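Local atomic coordinates of Serpin48 (Tenebrio molitor, PDB entry 3OZQ), a protein that inhibits the serine protease SPE with high specificity, probably by the usual serpin mechanism, in the innate immune response of the insect. Residues Ala94-Val99 and Gln120-Asp125; Val177-Phe182 and Met202-Gln207. One frame throughout, in Å; residues are numbered along the deposited sequence.

Interaction 1 of 2, residues Ala94-Val99 and Gln120-Asp125; sequences ANKIYV and QSENVD
Lys-96 reaches across to two neighbours on the adjacent strand, Gln-120 and Glu-122. Its NZ gives a hydrogen bond to Gln-120 OE1 (2.8 Å), in the carbonyl plane and on a lone pair with a C=O...N angle of 123°, and a salt bridge to Glu-122 OE2 (2.9 Å). The lysine chain bends at chi2 and again at chi3 (73°), so that CE lies against Gln-120 CG (3.6 Å). Lysine suits this place because its methylenes can lie against the Tyr-98 ring, CG over one face toward the rim, while the ammonium beyond them reaches Gln-120 and Glu-122. Water 1 accepts a weak bond from NZ, donates to Glu-122 OE1 (2.7 Å), and sits in the ring plane at the edge of Tyr-98, by OH. The Tyr-98 and Glu-122 side chains run side by side in the same direction, while Val-124 CG1 touches Tyr-98 CB (3.7 Å).

Both strands belong to the large sheet A of the serpin fold: strand 90-100 and strand 120-124 pair in parallel, and helix 107-115 makes the beta-alpha-beta crossover between them. Five backbone hydrogen bonds hold the ladder: Gln-120 N to Asn-95 O, Ile-97 N to Gln-120 O, Glu-122 N to Ile-97 O, Val-99 N to Glu-122 O and Val-124 N to Val-99 O. Ile-97 O also receives Ser-121 OG (2.9 Å), which arrives from the opposite face of the carbonyl plane to Glu-122 N (3.1 Å). Serine fits because OG, anti to its own backbone N, gives this small buried hydroxyl an acceptor on the neighbouring strand.

Helix 129-143 covers the Lys-96 and Tyr-98 face, where Trp-139 makes a cation-pi contact with Lys-96; on the other face Ile-97 meets Leu-44 and Leu-47 of helix 38-50.

Interaction 2 of 2, residues Val177-Phe182 and Met202-Gln207; sequences VPFPPF and MYLDEQ
Val-177 to Pro-180 passes beside Met-202 to Gln-207 with end-to-end directions 137° apart, nearest where Phe-179 CA comes 5.7 Å from Leu-204 CA, and the segments are joined by side-chain packing and not by strand pairing. The Phe-179 ring fills the space between two side chains of the strand. Over one face lies Met-202 CE, 3.7 Å from the ring centroid and 17° off the normal, a CH-pi contact. The methionine chain bends at chi3 (-65°) to bring this methyl onto the ring, and its sulfur, oblique to the ring, completes a Met-aromatic contact. Leu-204 CD1 takes the opposite face, toward the rim, while its CB touches Phe-179 CD1 (3.8 Å).

In the serpin fold the loop 177-182 leads from strand 163-174 of sheet A into sheet C, to which strand 196-205 belongs. Phe-179 also meets Trp-175 edge-to-face and bonds through its backbone to Glu-323; this is consistent with the breach region of sheet A. An alanine in place of Phe-179 would probably open a gap between Met-202 CE and Leu-204 CD1 and leave Trp-175 without its aromatic partner.

Further along, Leu-204 CD1 presses on Val-177 O (3.3 Å) and also touches Val-177 CG1 (3.8 Å), the branched leucine end thus reaching both backbone and side chain of Val-177. Pro-180 CG and CD lie by Tyr-203 O (3.4 Å from CD), and the proline nitrogen has no hydrogen to give it. The CB of Tyr-203 points away from the loop, and its OH is hydrogen-bonded with Ser-187 OG. Gln-207, its chain bent at chi2, lays its amide against Val-177, with OE1 3.6 Å from CG1. Glu-206 and Gln-207 together face Val-264 as a G1 beta bulge, where the chain turns a corner.

The two contacts lie on opposite sides of the chain's centre, with nearest atoms about 26 Å apart, and share no residues. Interaction 1 is the more buried: it pairs two strands of sheet A by a regular backbone ladder, with charged and polar groups meeting beneath a helix. Interaction 2 is only partly buried; there a proline-rich loop packs on a strand of sheet C through apolar and aromatic side chains, without hydrogen bonds between the segments. Strand 163-174 connects their surroundings, since it pairs with strand 90-100 of interaction 1 and runs on into the loop 177-182 of interaction 2.

Interaction 1 of 2, residues Ala94-Val99 and Gln120-Asp125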
loop_
_atom_site.group_PDB
_atom_site.type_symbol
_atom_site.label_atom_id
_atom_site.label_comp_id
_atom_site.label_asym_id
_atom_site.label_seq_id
_atom_site.Cartn_x
_atom_site.Cartn_y
_atom_site.Cartn_z
ATOM N N ALA A 94 -6.845 8.435 4.193
ATOM C CA ALA A 94 -8.229 8.820 4.385
ATOM C C ALA A 94 -9.007 7.535 4.272
ATOM O O ALA A 94 -9.322 7.092 3.169
ATOM C CB ALA A 94 -8.663 9.803 3.328
ATOM N N ASN A 95 -9.284 6.924 5.420
ATOM C CA ASN A 95 -9.970 5.651 5.476
ATOM C C ASN A 95 -11.323 5.857 6.120
ATOM O O ASN A 95 -11.437 6.479 7.177
ATOM C CB ASN A 95 -9.163 4.609 6.266
ATOM C CG ASN A 95 -7.806 4.306 5.634
ATOM O OD1 ASN A 95 -6.949 3.633 6.243
ATOM N ND2 ASN A 95 -7.596 4.804 4.413
ATOM N N LYS A 96 -12.353 5.334 5.475
ATOM C CA LYS A 96 -13.706 5.532 5.966
ATOM C C LYS A 96 -14.609 4.363 5.626
ATOM O O LYS A 96 -14.448 3.701 4.599
ATOM C CB LYS A 96 -14.269 6.827 5.396
ATOM C CG LYS A 96 -15.734 7.009 5.654
ATOM C CD LYS A 96 -16.001 8.079 6.647
ATOM C CE LYS A 96 -15.753 9.436 6.061
ATOM N NZ LYS A 96 -16.603 10.433 6.791
ATOM N N ILE A 97 -15.568 4.105 6.509
ATOM C CA ILE A 97 -16.558 3.081 6.262
ATOM C C ILE A 97 -17.887 3.788 6.179
ATOM O O ILE A 97 -18.410 4.238 7.192
ATOM C CB ILE A 97 -16.567 2.025 7.380
ATOM C CG1 ILE A 97 -15.231 1.264 7.388
ATOM C CG2 ILE A 97 -17.720 1.052 7.194
ATOM C CD1 ILE A 97 -15.259 -0.006 8.232
ATOM N N TYR A 98 -18.399 3.944 4.963
ATOM C CA TYR A 98 -19.707 4.570 4.756
ATOM C C TYR A 98 -20.797 3.512 4.795
ATOM O O TYR A 98 -20.660 2.471 4.152
ATOM C CB TYR A 98 -19.757 5.286 3.415
ATOM C CG TYR A 98 -19.004 6.585 3.377
ATOM C CD1 TYR A 98 -19.614 7.776 3.746
ATOM C CD2 TYR A 98 -17.672 6.622 2.978
ATOM C CE1 TYR A 98 -18.922 8.966 3.706
ATOM C CE2 TYR A 98 -16.975 7.802 2.930
ATOM C CZ TYR A 98 -17.599 8.974 3.292
ATOM O OH TYR A 98 -16.891 10.149 3.249
ATOM N N VAL A 99 -21.883 3.805 5.524
ATOM C CA VAL A 99 -22.960 2.847 5.760
ATOM C C VAL A 99 -24.363 3.354 5.341
ATOM O O VAL A 99 -24.703 4.520 5.529
ATOM C CB VAL A 99 -22.968 2.399 7.246
ATOM C CG1 VAL A 99 -24.046 1.375 7.487
ATOM C CG2 VAL A 99 -21.580 1.835 7.635
ATOM N N GLN A 120 -12.667 6.521 9.979
ATOM C CA GLN A 120 -13.951 6.875 10.572
ATOM C C GLN A 120 -15.107 6.176 9.888
ATOM O O GLN A 120 -14.909 5.466 8.907
ATOM C CB GLN A 120 -14.140 8.383 10.620
ATOM C CG GLN A 120 -14.322 9.042 9.311
ATOM C CD GLN A 120 -14.168 10.537 9.433
ATOM O OE1 GLN A 120 -14.860 11.302 8.760
ATOM N NE2 GLN A 120 -13.250 10.962 10.294
ATOM N N SER A 121 -16.313 6.345 10.433
ATOM C CA SER A 121 -17.485 5.712 9.850
ATOM C C SER A 121 -18.658 6.680 9.882
ATOM O O SER A 121 -18.771 7.508 10.787
ATOM C CB SER A 121 -17.812 4.408 10.568
ATOM O OG SER A 121 -18.903 3.741 9.955
ATOM N N GLU A 122 -19.517 6.579 8.876
ATOM C CA GLU A 122 -20.518 7.604 8.619
ATOM C C GLU A 122 -21.646 7.021 7.778
ATOM O O GLU A 122 -21.410 6.149 6.933
ATOM C CB GLU A 122 -19.839 8.784 7.911
ATOM C CG GLU A 122 -20.748 9.883 7.409
ATOM C CD GLU A 122 -19.976 11.152 7.076
ATOM O OE1 GLU A 122 -20.300 11.819 6.057
ATOM O OE2 GLU A 122 -19.047 11.491 7.847
ATOM N N ASN A 123 -22.879 7.467 8.044
ATOM C CA ASN A 123 -24.038 7.074 7.244
ATOM C C ASN A 123 -24.130 7.919 5.999
ATOM O O ASN A 123 -23.824 9.110 6.028
ATOM C CB ASN A 123 -25.356 7.213 8.033
ATOM C CG ASN A 123 -25.644 6.010 8.901
ATOM O OD1 ASN A 123 -25.962 4.934 8.401
ATOM N ND2 ASN A 123 -25.533 6.185 10.212
ATOM N N VAL A 124 -24.569 7.310 4.903
ATOM C CA VAL A 124 -24.708 8.032 3.649
ATOM C C VAL A 124 -25.818 7.379 2.858
ATOM O O VAL A 124 -25.996 6.163 2.922
ATOM C CB VAL A 124 -23.381 8.036 2.817
ATOM C CG1 VAL A 124 -22.997 6.623 2.396
ATOM C CG2 VAL A 124 -23.507 8.935 1.593
ATOM N N ASP A 125 -26.577 8.190 2.128
ATOM C CA ASP A 125 -27.629 7.671 1.270
ATOM C C ASP A 125 -27.072 7.277 -0.087
ATOM O O ASP A 125 -26.729 8.141 -0.892
ATOM C CB ASP A 125 -28.731 8.712 1.075
ATOM C CG ASP A 125 -29.958 8.134 0.381
ATOM O OD1 ASP A 125 -29.875 6.993 -0.125
ATOM O OD2 ASP A 125 -31.003 8.819 0.339
HETATM O O HOH W 1 -18.178 12.614 4.626
#

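Interaction 2 of 2, residues Val177-Phe182 and Met202-Gln207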
loop_
_atom_site.group_PDB
_atom_site.type_symbol
_atom_site.label_atom_id
_atom_site.label_comp_id
_atom_site.label_asym_id
_atom_site.label_seq_id
_atom_site.Cartn_x
_atom_site.Cartn_y
_atom_site.Cartn_z
ATOM N N VAL A 177 20.106 10.435 1.452
ATOM C CA VAL A 177 21.075 10.977 0.512
ATOM C C VAL A 177 20.348 11.223 -0.792
ATOM O O VAL A 177 20.131 10.299 -1.576
ATOM C CB VAL A 177 22.226 9.991 0.252
ATOM C CG1 VAL A 177 23.300 10.642 -0.607
ATOM C CG2 VAL A 177 22.806 9.482 1.572
ATOM N N PRO A 178 19.946 12.474 -1.021
ATOM C CA PRO A 178 19.197 12.838 -2.223
ATOM C C PRO A 178 20.034 12.715 -3.499
ATOM O O PRO A 178 21.265 12.694 -3.435
ATOM C CB PRO A 178 18.819 14.299 -1.966
ATOM C CG PRO A 178 19.836 14.792 -0.977
ATOM C CD PRO A 178 20.134 13.614 -0.108
ATOM N N PHE A 179 19.358 12.604 -4.638
ATOM C CA PHE A 179 20.018 12.634 -5.941
ATOM C C PHE A 179 20.229 14.084 -6.361
ATOM O O PHE A 179 19.331 14.920 -6.190
ATOM C CB PHE A 179 19.157 11.934 -7.007
ATOM C CG PHE A 179 18.859 10.498 -6.698
ATOM C CD1 PHE A 179 19.610 9.484 -7.273
ATOM C CD2 PHE A 179 17.827 10.159 -5.819
ATOM C CE1 PHE A 179 19.346 8.160 -6.985
ATOM C CE2 PHE A 179 17.563 8.837 -5.521
ATOM C CZ PHE A 179 18.311 7.833 -6.106
ATOM N N PRO A 180 21.420 14.388 -6.912
ATOM C CA PRO A 180 21.733 15.695 -7.506
ATOM C C PRO A 180 21.035 15.870 -8.848
ATOM O O PRO A 180 21.342 15.154 -9.794
ATOM C CB PRO A 180 23.253 15.639 -7.702
ATOM C CG PRO A 180 23.573 14.174 -7.810
ATOM C CD PRO A 180 22.575 13.471 -6.921
ATOM N N PRO A 181 20.100 16.822 -8.932
ATOM C CA PRO A 181 19.258 17.040 -10.120
ATOM C C PRO A 181 20.028 17.503 -11.360
ATOM O O PRO A 181 19.536 17.388 -12.481
ATOM C CB PRO A 181 18.283 18.132 -9.667
ATOM C CG PRO A 181 18.934 18.776 -8.483
ATOM C CD PRO A 181 19.729 17.704 -7.814
ATOM N N PHE A 182 21.222 18.032 -11.158
ATOM C CA PHE A 182 22.044 18.459 -12.284
ATOM C C PHE A 182 22.388 17.244 -13.135
ATOM O O PHE A 182 22.458 17.325 -14.365
ATOM C CB PHE A 182 23.320 19.156 -11.802
ATOM C CG PHE A 182 23.519 19.114 -10.307
ATOM C CD1 PHE A 182 22.456 19.342 -9.431
ATOM C CD2 PHE A 182 24.771 18.849 -9.775
ATOM C CE1 PHE A 182 22.643 19.300 -8.062
ATOM C CE2 PHE A 182 24.965 18.809 -8.407
ATOM C CZ PHE A 182 23.898 19.034 -7.548
ATOM N N MET A 202 17.917 9.491 -12.652
ATOM C CA MET A 202 18.698 10.169 -11.627
ATOM C C MET A 202 19.920 9.333 -11.274
ATOM O O MET A 202 19.872 8.110 -11.349
ATOM C CB MET A 202 17.856 10.375 -10.359
ATOM C CG MET A 202 16.428 10.826 -10.592
ATOM S SD MET A 202 15.549 11.050 -9.017
ATOM C CE MET A 202 15.535 9.362 -8.420
ATOM N N TYR A 203 21.000 9.989 -10.858
ATOM C CA TYR A 203 22.266 9.301 -10.637
ATOM C C TYR A 203 22.914 9.644 -9.300
ATOM O O TYR A 203 23.059 10.809 -8.948
ATOM C CB TYR A 203 23.243 9.578 -11.805
ATOM C CG TYR A 203 22.782 8.978 -13.111
ATOM C CD1 TYR A 203 23.237 7.729 -13.521
ATOM C CD2 TYR A 203 21.872 9.647 -13.922
ATOM C CE1 TYR A 203 22.810 7.168 -14.703
ATOM C CE2 TYR A 203 21.434 9.091 -15.104
ATOM C CZ TYR A 203 21.906 7.850 -15.487
ATOM O OH TYR A 203 21.453 7.287 -16.651
ATOM N N LEU A 204 23.309 8.611 -8.564
ATOM C CA LEU A 204 24.022 8.786 -7.303
ATOM C C LEU A 204 25.186 7.813 -7.238
ATOM O O LEU A 204 24.988 6.602 -7.310
ATOM C CB LEU A 204 23.088 8.538 -6.117
ATOM C CG LEU A 204 22.993 9.585 -5.009
ATOM C CD1 LEU A 204 22.107 9.069 -3.855
ATOM C CD2 LEU A 204 24.366 9.971 -4.506
ATOM N N ASP A 205 26.398 8.346 -7.086
ATOM C CA ASP A 205 27.612 7.534 -7.134
ATOM C C ASP A 205 28.327 7.361 -5.798
ATOM O O ASP A 205 28.184 8.174 -4.883
ATOM C CB ASP A 205 28.613 8.127 -8.129
ATOM C CG ASP A 205 28.056 8.231 -9.528
ATOM O OD1 ASP A 205 27.254 7.353 -9.919
ATOM O OD2 ASP A 205 28.427 9.195 -10.233
ATOM N N GLU A 206 29.112 6.295 -5.715
ATOM C CA GLU A 206 29.998 6.059 -4.581
ATOM C C GLU A 206 29.320 6.229 -3.221
ATOM O O GLU A 206 29.899 6.817 -2.307
ATOM C CB GLU A 206 31.221 6.978 -4.672
ATOM C CG GLU A 206 32.066 6.776 -5.920
ATOM C CD GLU A 206 32.743 8.066 -6.404
ATOM O OE1 GLU A 206 32.599 8.397 -7.607
ATOM O OE2 GLU A 206 33.410 8.748 -5.588
ATOM N N GLN A 207 28.099 5.712 -3.087
ATOM C CA GLN A 207 27.402 5.724 -1.807
ATOM C C GLN A 207 27.401 4.322 -1.221
ATOM O O GLN A 207 27.435 3.337 -1.959
ATOM C CB GLN A 207 25.957 6.198 -1.980
ATOM C CG GLN A 207 25.803 7.571 -2.615
ATOM C CD GLN A 207 26.205 8.696 -1.683
ATOM O OE1 GLN A 207 26.473 9.814 -2.124
ATOM N NE2 GLN A 207 26.243 8.410 -0.387
#